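PDB 4HR6: lectin from Trichosanthes anguina, which binds carbohydrate as a three-chain, nontoxic seed lectin homologous to the type II ribosome-inactivating proteins. Local coordinates for the interface of chains B and A. Coordinates in Å, arbitrary orientation; residue numbers count along the deposited sequence, not the author numbering. Chains: chain A, Lectin; chain B, Lectin.

The interface of chains B and A. Residues chain B 17, 21, 34-35; chain A 117-118, 120-121, 124, 196-197.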
loop_
_atom_site.group_PDB
_atom_site.type_symbol
_atom_site.label_atom_id
_atom_site.label_comp_id
_atom_site.label_asym_id
_atom_site.label_seq_id
_atom_site.Cartn_x
_atom_site.Cartn_y
_atom_site.Cartn_z
ATOM N N ILE B 17 10.704 -13.475 -4.637
ATOM C CA ILE B 17 9.777 -12.859 -3.683
ATOM C C ILE B 17 8.342 -13.146 -4.111
ATOM O O ILE B 17 7.469 -13.438 -3.278
ATOM C CB ILE B 17 9.996 -11.348 -3.553
ATOM C CG1 ILE B 17 11.370 -11.046 -2.942
ATOM C CG2 ILE B 17 8.873 -10.699 -2.732
ATOM C CD1 ILE B 17 11.590 -11.549 -1.524
ATOM N N ARG B 21 5.460 -15.112 -1.766
ATOM C CA ARG B 21 4.108 -14.551 -1.573
ATOM C C ARG B 21 2.991 -15.483 -2.019
ATOM O O ARG B 21 1.981 -15.610 -1.333
ATOM C CB ARG B 21 3.955 -13.212 -2.308
ATOM C CG ARG B 21 4.779 -12.104 -1.696
ATOM C CD ARG B 21 4.628 -10.834 -2.495
ATOM N NE ARG B 21 5.385 -9.749 -1.896
ATOM C CZ ARG B 21 5.872 -8.717 -2.569
ATOM N NH1 ARG B 21 5.742 -8.636 -3.895
ATOM N NH2 ARG B 21 6.540 -7.782 -1.930
ATOM N N ILE B 34 -5.727 -8.040 -0.592
ATOM C CA ILE B 34 -4.493 -8.390 0.118
ATOM C C ILE B 34 -4.664 -9.730 0.829
ATOM O O ILE B 34 -5.519 -9.863 1.682
ATOM C CB ILE B 34 -4.143 -7.322 1.154
ATOM C CG1 ILE B 34 -4.097 -5.953 0.484
ATOM C CG2 ILE B 34 -2.818 -7.649 1.832
ATOM C CD1 ILE B 34 -3.928 -4.804 1.452
ATOM N N PRO B 35 -3.862 -10.736 0.471
ATOM C CA PRO B 35 -4.042 -12.041 1.100
ATOM C C PRO B 35 -3.631 -12.121 2.584
ATOM O O PRO B 35 -2.635 -11.537 2.997
ATOM C CB PRO B 35 -3.173 -12.977 0.259
ATOM C CG PRO B 35 -2.429 -12.143 -0.723
ATOM C CD PRO B 35 -2.761 -10.710 -0.509
ATOM N N ALA A 117 10.818 -7.987 2.783
ATOM C CA ALA A 117 10.539 -7.667 1.386
ATOM C C ALA A 117 9.289 -8.370 0.890
ATOM O O ALA A 117 8.581 -7.815 0.048
ATOM C CB ALA A 117 11.707 -8.038 0.513
ATOM N N SER A 118 9.030 -9.595 1.373
ATOM C CA SER A 118 7.830 -10.312 0.957
ATOM C C SER A 118 6.564 -9.636 1.483
ATOM O O SER A 118 5.506 -9.741 0.882
ATOM C CB SER A 118 7.867 -11.766 1.425
ATOM O OG SER A 118 8.945 -12.473 0.808
ATOM N N PHE A 120 6.120 -6.306 2.094
ATOM C CA PHE A 120 5.947 -4.938 1.618
ATOM C C PHE A 120 6.601 -4.712 0.240
ATOM O O PHE A 120 7.796 -4.920 0.089
ATOM C CB PHE A 120 6.570 -3.947 2.591
ATOM C CG PHE A 120 5.930 -3.928 3.947
ATOM C CD1 PHE A 120 4.753 -3.230 4.163
ATOM C CD2 PHE A 120 6.508 -4.616 5.013
ATOM C CE1 PHE A 120 4.163 -3.205 5.416
ATOM C CE2 PHE A 120 5.923 -4.601 6.266
ATOM C CZ PHE A 120 4.748 -3.889 6.469
ATOM N N ARG A 121 5.808 -4.248 -0.727
ATOM C CA ARG A 121 6.293 -3.843 -2.049
ATOM C C ARG A 121 7.371 -2.763 -1.971
ATOM O O ARG A 121 8.364 -2.833 -2.677
ATOM C CB ARG A 121 5.128 -3.382 -2.930
ATOM C CG ARG A 121 4.172 -4.508 -3.335
ATOM C CD ARG A 121 3.491 -4.208 -4.683
ATOM N NE ARG A 121 2.700 -5.342 -5.151
ATOM C CZ ARG A 121 1.432 -5.602 -4.803
ATOM N NH1 ARG A 121 0.756 -4.796 -3.982
ATOM N NH2 ARG A 121 0.822 -6.681 -5.293
ATOM N N GLU A 124 10.579 -4.632 -1.034
ATOM C CA GLU A 124 10.956 -5.375 -2.224
ATOM C C GLU A 124 11.649 -4.471 -3.267
ATOM O O GLU A 124 12.712 -4.817 -3.793
ATOM C CB GLU A 124 9.724 -6.004 -2.838
ATOM C CG GLU A 124 10.008 -6.875 -4.053
ATOM C CD GLU A 124 8.757 -7.181 -4.848
ATOM O OE1 GLU A 124 8.836 -7.993 -5.800
ATOM O OE2 GLU A 124 7.690 -6.633 -4.505
ATOM N N ALA A 196 1.662 -6.685 1.058
ATOM C CA ALA A 196 1.411 -7.799 0.142
ATOM C C ALA A 196 0.960 -9.031 0.866
ATOM O O ALA A 196 0.369 -9.900 0.249
ATOM C CB ALA A 196 2.648 -8.107 -0.711
ATOM N N LEU A 197 1.248 -9.117 2.170
ATOM C CA LEU A 197 0.820 -10.236 2.999
ATOM C C LEU A 197 0.384 -9.691 4.342
ATOM O O LEU A 197 1.018 -8.785 4.863
ATOM C CB LEU A 197 1.971 -11.207 3.230
ATOM C CG LEU A 197 2.440 -12.068 2.065
ATOM C CD1 LEU A 197 3.664 -12.867 2.488
ATOM C CD2 LEU A 197 1.361 -12.990 1.537
#
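B:Arg21 leaves helix 10-24 of chain B with CG anti to its carbonyl carbon (chi1 -69°) and runs extended from CG to NE, carrying its guanidinium to the end of helix 103-119 in chain A; from helix 121-132, A:Glu124 comes to meet it, CG anti to its backbone N (chi1 -177°) and the chain straight beyond. Chains A and B together appear to build the ribosome-inactivating-protein fold of this type II RIP homologue, and the arginine is shared between the two helices of chain A. NE gives a nearly straight hydrogen bond to the backbone carbonyl A:Ser118 O at 2.8 Å, with the acceptor close to the guanidinium plane. NH2 bonds to A:Ala117 O, also at 2.8 Å, but more bent, the oxygen tilted from that plane. The far end of the guanidinium meets the carboxylate end-on: NH1 forms a salt bridge to A:Glu124 OE2 at 2.9 Å, and NH2 donates to the same oxygen at 3.0 Å. Both nitrogens reach OE2 from above the same face of the carboxylate, whose plane stands 82° from the guanidinium. Held along NE, NH1 and NH2, the flat group has little freedom to turn. Within chain B, B:Ile17 CG2 lies over the centre of one guanidinium face, 3.6 Å above its plane, one helical turn before the arginine. The same isoleucine packs its CD1 against A:Ser118 OG at 3.6 Å, alongside A:Ala117 CB. On the other guanidinium face, towards NE, lies the methyl A:Ala196 CB, 3.4 Å from B:Arg21 NE, which completes a sandwich. A:Arg121 NE lies near B:Arg21 NH1 without touching it; if both are charged, the carboxylate of A:Glu124 may offset some of the repulsion. Farther along, B:Pro35, in strand 34-37, sets its ring edge against the A:Ala196 carbonyl, while the branch tip of A:Leu197 reaches back toward B:Arg21 O.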